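SsfS6 (Streptomyces sp. SF2575, PDB 4FZR) belongs to the GT-B clan, with two domains like those of the erythromycin biosynthesis protein CIII. Local coordinates at residues L107-R112 against A169-E174; V139-G144 against A173-T178. All coordinates share one frame; numbering follows the deposited sequence.

Contact 1. Residues L107-R112 against A169-E174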
loop_
_atom_site.group_PDB
_atom_site.type_symbol
_atom_site.label_atom_id
_atom_site.label_comp_id
_atom_site.label_asym_id
_atom_site.label_seq_id
_atom_site.Cartn_x
_atom_site.Cartn_y
_atom_site.Cartn_z
ATOM N N LEU A 107 -25.183 0.766 -11.722
ATOM C CA LEU A 107 -23.741 0.967 -11.794
ATOM C C LEU A 107 -23.084 -0.288 -12.353
ATOM O O LEU A 107 -22.087 -0.215 -13.069
ATOM C CB LEU A 107 -23.169 1.285 -10.411
ATOM C CG LEU A 107 -21.641 1.271 -10.286
ATOM C CD1 LEU A 107 -21.000 2.242 -11.267
ATOM C CD2 LEU A 107 -21.214 1.585 -8.856
ATOM N N VAL A 108 -23.658 -1.439 -12.021
ATOM C CA VAL A 108 -23.156 -2.717 -12.504
ATOM C C VAL A 108 -23.187 -2.788 -14.027
ATOM O O VAL A 108 -22.288 -3.355 -14.649
ATOM C CB VAL A 108 -23.997 -3.875 -11.954
ATOM C CG1 VAL A 108 -23.489 -5.199 -12.497
ATOM C CG2 VAL A 108 -23.967 -3.868 -10.435
ATOM N N LEU A 109 -24.227 -2.206 -14.619
ATOM C CA LEU A 109 -24.432 -2.255 -16.064
ATOM C C LEU A 109 -23.352 -1.486 -16.815
ATOM O O LEU A 109 -23.047 -1.789 -17.968
ATOM C CB LEU A 109 -25.804 -1.679 -16.419
ATOM C CG LEU A 109 -27.018 -2.336 -15.760
ATOM C CD1 LEU A 109 -28.313 -1.726 -16.283
ATOM C CD2 LEU A 109 -27.001 -3.833 -15.991
ATOM N N ARG A 110 -22.784 -0.479 -16.163
ATOM C CA ARG A 110 -21.709 0.305 -16.758
ATOM C C ARG A 110 -20.369 -0.429 -16.680
ATOM O O ARG A 110 -19.456 -0.146 -17.456
ATOM C CB ARG A 110 -21.594 1.659 -16.053
ATOM C CG ARG A 110 -22.900 2.437 -15.982
ATOM C CD ARG A 110 -23.316 2.983 -17.344
ATOM N NE ARG A 110 -22.530 4.151 -17.734
ATOM C CZ ARG A 110 -22.773 5.393 -17.321
ATOM N NH1 ARG A 110 -23.782 5.645 -16.494
ATOM N NH2 ARG A 110 -22.002 6.389 -17.731
HETATM N N MSE A 111 -20.261 -1.378 -15.752
HETATM C CA MSE A 111 -18.976 -1.991 -15.417
HETATM C C MSE A 111 -18.822 -3.438 -15.887
HETATM O O MSE A 111 -17.709 -3.884 -16.159
HETATM C CB MSE A 111 -18.766 -1.953 -13.899
HETATM C CG MSE A 111 -18.322 -0.606 -13.345
HETATM SE SE MSE A 111 -18.151 -0.616 -11.397
HETATM C CE MSE A 111 -17.204 1.082 -11.181
ATOM N N ARG A 112 -19.927 -4.170 -15.975
ATOM C CA ARG A 112 -19.856 -5.625 -16.106
ATOM C C ARG A 112 -19.098 -6.109 -17.347
ATOM O O ARG A 112 -18.345 -7.080 -17.270
ATOM C CB ARG A 112 -21.257 -6.249 -16.047
ATOM C CG ARG A 112 -22.161 -5.943 -17.233
ATOM C CD ARG A 112 -23.590 -6.387 -16.937
ATOM N NE ARG A 112 -24.459 -6.350 -18.115
ATOM C CZ ARG A 112 -24.873 -7.419 -18.795
ATOM N NH1 ARG A 112 -24.514 -8.647 -18.433
ATOM N NH2 ARG A 112 -25.659 -7.263 -19.849
ATOM N N ALA A 169 -32.359 -8.210 -12.041
ATOM C CA ALA A 169 -33.110 -9.438 -12.289
ATOM C C ALA A 169 -32.825 -10.041 -13.667
ATOM O O ALA A 169 -32.579 -11.242 -13.776
ATOM C CB ALA A 169 -34.612 -9.201 -12.098
ATOM N N PRO A 170 -32.849 -9.212 -14.725
ATOM C CA PRO A 170 -32.602 -9.748 -16.070
ATOM C C PRO A 170 -31.218 -10.379 -16.241
ATOM O O PRO A 170 -31.121 -11.473 -16.796
ATOM C CB PRO A 170 -32.735 -8.514 -16.968
ATOM C CG PRO A 170 -33.575 -7.568 -16.196
ATOM C CD PRO A 170 -33.196 -7.781 -14.766
ATOM N N GLU A 171 -30.167 -9.706 -15.780
ATOM C CA GLU A 171 -28.804 -10.210 -15.957
ATOM C C GLU A 171 -28.577 -11.527 -15.216
ATOM O O GLU A 171 -27.779 -12.359 -15.648
ATOM C CB GLU A 171 -27.771 -9.168 -15.514
ATOM C CG GLU A 171 -27.543 -8.055 -16.529
ATOM C CD GLU A 171 -28.734 -7.124 -16.660
ATOM O OE1 GLU A 171 -29.460 -6.937 -15.661
ATOM O OE2 GLU A 171 -28.945 -6.579 -17.765
ATOM N N LEU A 172 -29.278 -11.711 -14.103
ATOM C CA LEU A 172 -29.186 -12.947 -13.337
ATOM C C LEU A 172 -29.956 -14.073 -14.024
ATOM O O LEU A 172 -29.696 -15.254 -13.784
ATOM C CB LEU A 172 -29.711 -12.736 -11.914
ATOM C CG LEU A 172 -28.797 -11.937 -10.982
ATOM C CD1 LEU A 172 -29.422 -11.796 -9.603
ATOM C CD2 LEU A 172 -27.436 -12.603 -10.878
ATOM N N ALA A 173 -30.901 -13.703 -14.882
ATOM C CA ALA A 173 -31.666 -14.683 -15.644
ATOM C C ALA A 173 -30.808 -15.280 -16.757
ATOM O O ALA A 173 -30.930 -16.463 -17.076
ATOM C CB ALA A 173 -32.926 -14.050 -16.221
ATOM N N GLU A 174 -29.932 -14.461 -17.336
ATOM C CA GLU A 174 -29.009 -14.927 -18.369
ATOM C C GLU A 174 -28.076 -15.986 -17.790
ATOM O O GLU A 174 -27.534 -16.821 -18.516
ATOM C CB GLU A 174 -28.187 -13.762 -18.934
ATOM C CG GLU A 174 -29.019 -12.594 -19.460
ATOM C CD GLU A 174 -28.168 -11.468 -20.032
ATOM O OE1 GLU A 174 -26.925 -11.544 -19.934
ATOM O OE2 GLU A 174 -28.746 -10.505 -20.581
#

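Contact 2. Residues V139-G144 against A173-T178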
loop_
_atom_site.group_PDB
_atom_site.type_symbol
_atom_site.label_atom_id
_atom_site.label_comp_id
_atom_site.label_asym_id
_atom_site.label_seq_id
_atom_site.Cartn_x
_atom_site.Cartn_y
_atom_site.Cartn_z
ATOM N N VAL A 139 -19.809 -11.068 -11.720
ATOM C CA VAL A 139 -18.661 -11.632 -12.422
ATOM C C VAL A 139 -18.322 -13.007 -11.856
ATOM O O VAL A 139 -18.079 -13.954 -12.603
ATOM C CB VAL A 139 -17.417 -10.729 -12.319
ATOM C CG1 VAL A 139 -16.222 -11.393 -13.001
ATOM C CG2 VAL A 139 -17.690 -9.373 -12.944
ATOM N N ALA A 140 -18.307 -13.103 -10.530
ATOM C CA ALA A 140 -18.050 -14.366 -9.847
ATOM C C ALA A 140 -19.039 -15.440 -10.293
ATOM O O ALA A 140 -18.644 -16.533 -10.702
ATOM C CB ALA A 140 -18.126 -14.170 -8.338
ATOM N N ALA A 141 -20.327 -15.120 -10.212
ATOM C CA ALA A 141 -21.382 -16.049 -10.594
ATOM C C ALA A 141 -21.249 -16.439 -12.062
ATOM O O ALA A 141 -21.603 -17.552 -12.456
ATOM C CB ALA A 141 -22.750 -15.427 -10.333
ATOM N N THR A 142 -20.729 -15.520 -12.868
ATOM C CA THR A 142 -20.597 -15.750 -14.300
ATOM C C THR A 142 -19.456 -16.720 -14.614
ATOM O O THR A 142 -19.575 -17.546 -15.517
ATOM C CB THR A 142 -20.381 -14.424 -15.071
ATOM O OG1 THR A 142 -21.485 -13.539 -14.838
ATOM C CG2 THR A 142 -20.266 -14.677 -16.564
ATOM N N LEU A 143 -18.359 -16.624 -13.863
ATOM C CA LEU A 143 -17.198 -17.485 -14.087
ATOM C C LEU A 143 -17.231 -18.721 -13.195
ATOM O O LEU A 143 -16.373 -19.597 -13.305
ATOM C CB LEU A 143 -15.895 -16.729 -13.814
ATOM C CG LEU A 143 -15.557 -15.481 -14.631
ATOM C CD1 LEU A 143 -14.162 -15.001 -14.255
ATOM C CD2 LEU A 143 -15.650 -15.740 -16.125
ATOM N N GLY A 144 -18.208 -18.783 -12.298
ATOM C CA GLY A 144 -18.310 -19.888 -11.363
ATOM C C GLY A 144 -17.138 -19.960 -10.400
ATOM O O GLY A 144 -16.520 -21.014 -10.245
ATOM N N ALA A 173 -30.901 -13.703 -14.882
ATOM C CA ALA A 173 -31.666 -14.683 -15.644
ATOM C C ALA A 173 -30.808 -15.280 -16.757
ATOM O O ALA A 173 -30.930 -16.463 -17.076
ATOM C CB ALA A 173 -32.926 -14.050 -16.221
ATOM N N GLU A 174 -29.932 -14.461 -17.336
ATOM C CA GLU A 174 -29.009 -14.927 -18.369
ATOM C C GLU A 174 -28.076 -15.986 -17.790
ATOM O O GLU A 174 -27.534 -16.821 -18.516
ATOM C CB GLU A 174 -28.187 -13.762 -18.934
ATOM C CG GLU A 174 -29.019 -12.594 -19.460
ATOM C CD GLU A 174 -28.168 -11.468 -20.032
ATOM O OE1 GLU A 174 -26.925 -11.544 -19.934
ATOM O OE2 GLU A 174 -28.746 -10.505 -20.581
ATOM N N LEU A 175 -27.889 -15.940 -16.475
ATOM C CA LEU A 175 -27.070 -16.921 -15.773
ATOM C C LEU A 175 -27.912 -18.076 -15.238
ATOM O O LEU A 175 -27.378 -19.036 -14.686
ATOM C CB LEU A 175 -26.331 -16.257 -14.606
ATOM C CG LEU A 175 -25.231 -15.241 -14.926
ATOM C CD1 LEU A 175 -24.224 -15.196 -13.781
ATOM C CD2 LEU A 175 -24.545 -15.565 -16.241
ATOM N N GLY A 176 -29.229 -17.981 -15.399
ATOM C CA GLY A 176 -30.134 -18.977 -14.856
ATOM C C GLY A 176 -30.179 -18.877 -13.344
ATOM O O GLY A 176 -30.082 -19.885 -12.644
ATOM N N LEU A 177 -30.319 -17.650 -12.848
ATOM C CA LEU A 177 -30.323 -17.382 -11.412
ATOM C C LEU A 177 -31.361 -16.321 -11.064
ATOM O O LEU A 177 -31.712 -15.485 -11.896
ATOM C CB LEU A 177 -28.945 -16.896 -10.956
ATOM C CG LEU A 177 -27.764 -17.844 -11.179
ATOM C CD1 LEU A 177 -26.457 -17.063 -11.196
ATOM C CD2 LEU A 177 -27.724 -18.929 -10.111
ATOM N N THR A 178 -31.849 -16.357 -9.830
ATOM C CA THR A 178 -32.754 -15.325 -9.339
ATOM C C THR A 178 -32.062 -14.474 -8.275
ATOM O O THR A 178 -32.537 -13.392 -7.923
ATOM C CB THR A 178 -34.038 -15.941 -8.748
ATOM O OG1 THR A 178 -33.750 -16.552 -7.485
ATOM C CG2 THR A 178 -34.615 -16.983 -9.698
#

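Contact 1. Residues L107-R112 against A169-E174
Arg112 and Glu171 meet face-on: the CG methylene of Glu171 lies over the centre of one face of the Arg112 guanidinium, 3.6 Å from CZ, and the charges meet only at long range. The Arg112 chain reaches across because CG sits between the backbone N and the carbonyl carbon (chi1 68°) and the rest runs extended out to NE. Glu171 instead folds at its second torsion (chi2 70°). Its carboxylate plane stands 70° from that of the guanidinium. The salt bridge between Arg112 NH2 and Glu171 OE2 is long, at 4.0 Å, and rests on charge alone: the oxygen stands well out of the guanidinium plane and no N-H is aimed at it. OE2 has a further ionic partner in Arg82; two arginines thus lie near the buried carboxylate, which would probably stabilise its negative charge.

The contact brings the long helix 93-122 against the short helix 169-173, both in the N-terminal domain of the GT-B fold, whose parallel sheet is flanked by helices. The nearest CA atoms, those of Leu109 and Glu171, are still 9.1 Å apart, and long side chains bridge the distance.

A Leu109 methyl, CD2, packs against the Glu171 carboxylate, 3.8 Å from its CD, as the two side chains cross nearly at right angles. At the edge of the Arg112 guanidinium, near its plane, comes the extended Glu174; its OE1 is 4.1 Å from Arg112 NH1, an attraction of opposite charges too distant for a salt bridge. Arg112 also touches Leu138 of helix 135-143.

Contact 2. Residues V139-G144 against A173-T178
Leu175 and Leu177 supply the apolar part of the contact, both directed at the last turns of helix 135-143. CD1 of Leu175 lies 3.8 Å from Ala141 CB, and it also packs on the helix backbone, 3.7 Å from Ala141 C and 3.6 Å from Thr142 N. Leu177 reaches the same methyl more distantly, with its CD1 4.1 Å from Ala141 CB. Leu175 extends to the helix with CG anti to its own carbonyl carbon (chi1 -68°), and the CD1 methyls of the two leucines converge on Ala141 CB.

Between the two leucines the chain leaves helix 169-173 through a Schellman motif, with Gly176 at positive phi and a type I turn from Ala173 to Gly176. With the chain turned at Gly176, Leu175 and Leu177 both point toward helix 135-143 from the loop that leads to strand 185-188. The facing helix also finishes in a glycine of positive phi, Gly144, ahead of strand 147-150 in the parallel sheet of this Rossmann-like domain.

The hydroxyl of Thr142, OG1, makes van der Waals contact with Leu175, 3.4 Å from CD1 and 3.9 Å from CD2, the side chains crossing at about a right angle. Its hydrogen bond runs back along its own helix to the carbonyl oxygen of Leu138. Thr142 also rests on Leu116 of helix 93-122.

In the fold
Contacts 1 and 2 lie in the N-terminal domain, their centres about 10 Å apart and on the same side of the chain's centre. Along the chain, helix 93-122 comes first, then helix 135-143, and both contacts end on helix 169-173 and its exit, sharing Ala173 and Glu174. Strand 126-130 separates the first two helices and strand 147-150 follows the second; these strands are neighbours in the parallel sheet. Helices 93-122 and 135-143 also pack together, for example through Leu116 and Leu143. The short helix meets helix 93-122 and the loop after it meets helix 135-143; a probable hydrogen bond, Leu172 O to Leu177 N (2.6 Å), ties the short helix to that loop.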